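Local coordinates for DUF1116 domain-containing protein (Enterococcus faecalis, PDB 3CLQ) that is of unknown function but belongs to the family of AllG, a subunit of oxamate carbamoyltransferase, and may have a related role, at the interface of chains A and B. Residues are numbered along the deposited sequence; one frame, centred on the assembly and turned at random. Chains: chain A/B, Uncharacterized protein.

Contact 1 and contact 2 belong to one two-fold symmetric interface between identical chains, with the centres of their C-alpha atoms about 32 Å apart. They share neither residues nor secondary-structure elements. Contact 1 is helix against helix, built from 195-210 and 216-226 of both chains, whereas contact 2 sets loop and 3-10 turns around residue 358 of chain A against a proline-rich turn of chain B. Contact 1 holds its own reciprocal pairs, while contact 2 has a separate twin with the chains exchanged. These patches together would be expected to limit rocking, although the structure alone does not show the dimer to be biological.

Contact 1: the interface of chains A and B. Residues chain A 206, 210, 219-220, 223; chain B 206-207, 210, 223.
Helices 195-210 and 216-226 of chain A meet the same two helices of chain B, and the reciprocal pairing of A:Phe223 with B:Thr206 and B:Phe223 with A:Thr206 forms the middle of the contact. Each threonine points its methyl, not its hydroxyl, at the partner's ring. OG1 lies beside the backbone N (chi1 -77° in A, -70° in B), which puts CG2 anti to that N and sends the methyl across.

B:Thr206 CG2 sits over the middle of the A:Phe223 ring, 3.5 Å from both CE2 and CZ, a CH-pi contact that spreads over the whole face. The return contact is less centred: the A:Thr206 methyl lies over the B:Phe223 ring but is displaced toward its rim, with CG2 3.6 Å from CE1. In both pairs the side chains cross at about a right angle. A phenylalanine suits this place because it offers a broad flat face, and a threonine because its short branch can press on that face without holding it away.

Valines one helical turn further on continue the apolar surface, each branched side chain offering CG2 to CE2 of the opposite phenylalanine, B:Val210 crossing A:Phe223 nearly squarely. A:Leu219, wholly apolar, borders the patch more distantly near B:Val210; the methylenes of A:Lys220 do so near B:Pro207, while its amine reaches away. No nitrogen or oxygen comes within bonding reach across it, so contact here rests on shape and apolar burial. At the far end of the patch, A:Val210 CG2 stops 3.9 Å from B:Phe223 CE2.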
loop_
_atom_site.group_PDB
_atom_site.type_symbol
_atom_site.label_atom_id
_atom_site.label_comp_id
_atom_site.label_asym_id
_atom_site.label_seq_id
_atom_site.Cartn_x
_atom_site.Cartn_y
_atom_site.Cartn_z
ATOM N N THR A 206 -9.140 13.138 2.206
ATOM C CA THR A 206 -10.043 13.059 3.365
ATOM C C THR A 206 -10.212 14.336 4.213
ATOM O O THR A 206 -11.342 14.687 4.567
ATOM C CB THR A 206 -9.662 11.858 4.283
ATOM O OG1 THR A 206 -10.117 10.629 3.695
ATOM C CG2 THR A 206 -10.298 11.991 5.621
ATOM N N VAL A 210 -13.777 16.859 4.546
ATOM C CA VAL A 210 -14.493 17.094 5.771
ATOM C C VAL A 210 -14.708 18.595 5.993
ATOM O O VAL A 210 -15.683 19.013 6.625
ATOM C CB VAL A 210 -13.730 16.468 6.930
ATOM C CG1 VAL A 210 -14.415 16.773 8.250
ATOM C CG2 VAL A 210 -13.635 14.984 6.716
ATOM N N LEU A 219 -21.122 12.409 3.299
ATOM C CA LEU A 219 -19.704 12.229 3.466
ATOM C C LEU A 219 -19.458 10.731 3.579
ATOM O O LEU A 219 -18.603 10.167 2.886
ATOM C CB LEU A 219 -19.266 12.980 4.715
ATOM C CG LEU A 219 -18.136 14.018 4.634
ATOM C CD1 LEU A 219 -18.044 14.715 3.313
ATOM C CD2 LEU A 219 -18.274 15.026 5.752
ATOM N N LYS A 220 -20.266 10.072 4.404
ATOM C CA LYS A 220 -20.130 8.635 4.593
ATOM C C LYS A 220 -20.335 7.867 3.298
ATOM O O LYS A 220 -19.562 6.962 2.970
ATOM C CB LYS A 220 -21.095 8.110 5.639
ATOM C CG LYS A 220 -20.753 6.696 6.082
ATOM C CD LYS A 220 -21.857 6.098 6.943
ATOM C CE LYS A 220 -22.993 5.529 6.091
ATOM N NZ LYS A 220 -23.840 4.635 6.925
ATOM N N PHE A 223 -17.323 8.312 1.214
ATOM C CA PHE A 223 -16.207 7.525 1.714
ATOM C C PHE A 223 -16.405 6.085 1.319
ATOM O O PHE A 223 -15.455 5.426 0.924
ATOM C CB PHE A 223 -16.031 7.650 3.236
ATOM C CG PHE A 223 -15.290 8.868 3.635
ATOM C CD1 PHE A 223 -14.049 9.145 3.056
ATOM C CD2 PHE A 223 -15.839 9.770 4.553
ATOM C CE1 PHE A 223 -13.335 10.297 3.395
ATOM C CE2 PHE A 223 -15.148 10.937 4.926
ATOM C CZ PHE A 223 -13.892 11.207 4.341
ATOM N N THR B 206 -12.097 5.747 8.821
ATOM C CA THR B 206 -12.714 7.041 8.567
ATOM C C THR B 206 -14.242 7.018 8.580
ATOM O O THR B 206 -14.864 7.789 9.310
ATOM C CB THR B 206 -12.233 7.666 7.240
ATOM O OG1 THR B 206 -10.864 8.081 7.352
ATOM C CG2 THR B 206 -13.090 8.869 6.873
ATOM N N PRO B 207 -14.860 6.139 7.771
ATOM C CA PRO B 207 -16.325 6.144 7.678
ATOM C C PRO B 207 -16.971 6.118 9.074
ATOM O O PRO B 207 -17.934 6.823 9.343
ATOM C CB PRO B 207 -16.641 4.836 6.928
ATOM C CG PRO B 207 -15.376 4.426 6.248
ATOM C CD PRO B 207 -14.228 5.100 6.927
ATOM N N VAL B 210 -16.542 9.370 11.155
ATOM C CA VAL B 210 -17.443 10.413 10.733
ATOM C C VAL B 210 -18.856 10.260 11.332
ATOM O O VAL B 210 -19.599 11.231 11.434
ATOM C CB VAL B 210 -17.466 10.472 9.212
ATOM C CG1 VAL B 210 -18.620 11.301 8.713
ATOM C CG2 VAL B 210 -16.135 11.021 8.720
ATOM N N PHE B 223 -6.866 13.700 11.924
ATOM C CA PHE B 223 -6.243 13.297 10.672
ATOM C C PHE B 223 -4.812 13.796 10.632
ATOM O O PHE B 223 -3.922 13.108 10.141
ATOM C CB PHE B 223 -6.973 13.862 9.461
ATOM C CG PHE B 223 -8.380 13.389 9.327
ATOM C CD1 PHE B 223 -8.673 12.024 9.329
ATOM C CD2 PHE B 223 -9.416 14.309 9.176
ATOM C CE1 PHE B 223 -9.976 11.584 9.202
ATOM C CE2 PHE B 223 -10.732 13.878 9.032
ATOM C CZ PHE B 223 -11.021 12.521 9.052
#

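Contact 2: the interface of chains A and B. Residues chain A 185, 358-359, 362; chain B 324-325, 328.
A:Pro358, A:Val359 and A:Phe362 press against B:Pro324, B:Ala325 and B:Pro328, and the contacts across are apolar or van der Waals throughout, with no polar pair within bonding reach.

The first group is proline against a turn. A:Pro358 sets its CB against the peptide that joins B:Pro324 to B:Ala325, 3.7 Å from the alanine N. A:Pro358 CB also lies 3.8 Å from B:Pro324 CB. The B:Pro324 ring leans as well on the backbone of the next residue, its CB lying 3.9 Å from A:Val359 CA. Proline suits both sides, giving a compact, rigid apolar surface while lacking the amide N-H that would need a partner, and the small B:Ala325 lets the ring of A:Pro358 come close to the backbone of the turn.

The second group is aromatic against proline. A:Phe362 and B:Pro328 reach toward each other tip to tip: the outer end of the phenyl ring, CZ, stands 3.7 Å from CD of the pyrrolidine. With CG of A:Phe362 anti to its carbonyl carbon (chi1 -55°), the ring is carried out toward chain B.

Packing within chain A forms the third group and probably steadies the first two. A:Pro358 CG lies over the centre of the A:His185 imidazole, 3.7 Å above its plane, while A:Pro358 CA covers one face of the A:Phe362 ring. A:His185 CE1 meets that phenyl ring at its edge, in plane. The histidine is thus mainly a second-shell support for the proline and phenylalanine that touch chain B.

In the fold, A:Pro358 opens the 3-10 turn 358-360 between strands 356-357 and 363-367, with A:His185 just after helix 176-184; across from them, B:Pro324 opens 3-10 turn 324-326 and B:Pro328 lies in the first turn of helix 327-330.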
loop_
_atom_site.group_PDB
_atom_site.type_symbol
_atom_site.label_atom_id
_atom_site.label_comp_id
_atom_site.label_asym_id
_atom_site.label_seq_id
_atom_site.Cartn_x
_atom_site.Cartn_y
_atom_site.Cartn_z
ATOM N N HIS A 185 6.766 2.040 -4.452
ATOM C CA HIS A 185 7.488 1.461 -3.338
ATOM C C HIS A 185 6.520 0.646 -2.493
ATOM O O HIS A 185 6.925 -0.035 -1.596
ATOM C CB HIS A 185 8.167 2.563 -2.533
ATOM C CG HIS A 185 9.410 3.095 -3.179
ATOM N ND1 HIS A 185 10.495 3.551 -2.455
ATOM C CD2 HIS A 185 9.759 3.192 -4.492
ATOM C CE1 HIS A 185 11.444 3.925 -3.292
ATOM N NE2 HIS A 185 11.026 3.712 -4.533
ATOM N N PRO A 358 12.381 -0.547 -5.828
ATOM C CA PRO A 358 13.259 -1.103 -4.773
ATOM C C PRO A 358 13.875 -2.465 -5.109
ATOM O O PRO A 358 15.063 -2.693 -4.842
ATOM C CB PRO A 358 12.326 -1.248 -3.571
ATOM C CG PRO A 358 11.138 -0.269 -3.842
ATOM C CD PRO A 358 11.015 -0.228 -5.357
ATOM N N VAL A 359 13.101 -3.371 -5.700
ATOM C CA VAL A 359 13.603 -4.723 -5.900
ATOM C C VAL A 359 14.731 -4.693 -6.931
ATOM O O VAL A 359 15.565 -5.616 -7.001
ATOM C CB VAL A 359 12.485 -5.692 -6.346
ATOM C CG1 VAL A 359 12.189 -5.521 -7.828
ATOM C CG2 VAL A 359 12.841 -7.162 -5.975
ATOM N N PHE A 362 16.498 0.199 -6.622
ATOM C CA PHE A 362 16.119 1.587 -6.830
ATOM C C PHE A 362 16.571 2.188 -8.165
ATOM O O PHE A 362 17.001 3.351 -8.202
ATOM C CB PHE A 362 16.629 2.460 -5.686
ATOM C CG PHE A 362 16.198 1.996 -4.340
ATOM C CD1 PHE A 362 15.007 2.455 -3.781
ATOM C CD2 PHE A 362 16.975 1.093 -3.620
ATOM C CE1 PHE A 362 14.598 2.038 -2.520
ATOM C CE2 PHE A 362 16.579 0.663 -2.366
ATOM C CZ PHE A 362 15.378 1.147 -1.806
ATOM N N PRO B 324 11.295 -4.997 -0.139
ATOM C CA PRO B 324 12.577 -4.528 -0.596
ATOM C C PRO B 324 12.783 -3.050 -0.286
ATOM O O PRO B 324 13.905 -2.590 -0.269
ATOM C CB PRO B 324 12.529 -4.770 -2.109
ATOM C CG PRO B 324 11.122 -4.859 -2.441
ATOM C CD PRO B 324 10.492 -5.524 -1.241
ATOM N N ALA B 325 11.726 -2.301 -0.042
ATOM C CA ALA B 325 11.905 -0.900 0.349
ATOM C C ALA B 325 12.830 -0.679 1.576
ATOM O O ALA B 325 13.458 0.375 1.714
ATOM C CB ALA B 325 10.557 -0.236 0.581
ATOM N N PRO B 328 17.910 -0.273 2.434
ATOM C CA PRO B 328 18.895 0.702 2.926
ATOM C C PRO B 328 18.631 1.191 4.366
ATOM O O PRO B 328 19.533 1.729 5.007
ATOM C CB PRO B 328 18.790 1.851 1.917
ATOM C CG PRO B 328 17.387 1.789 1.442
ATOM C CD PRO B 328 16.996 0.319 1.437
#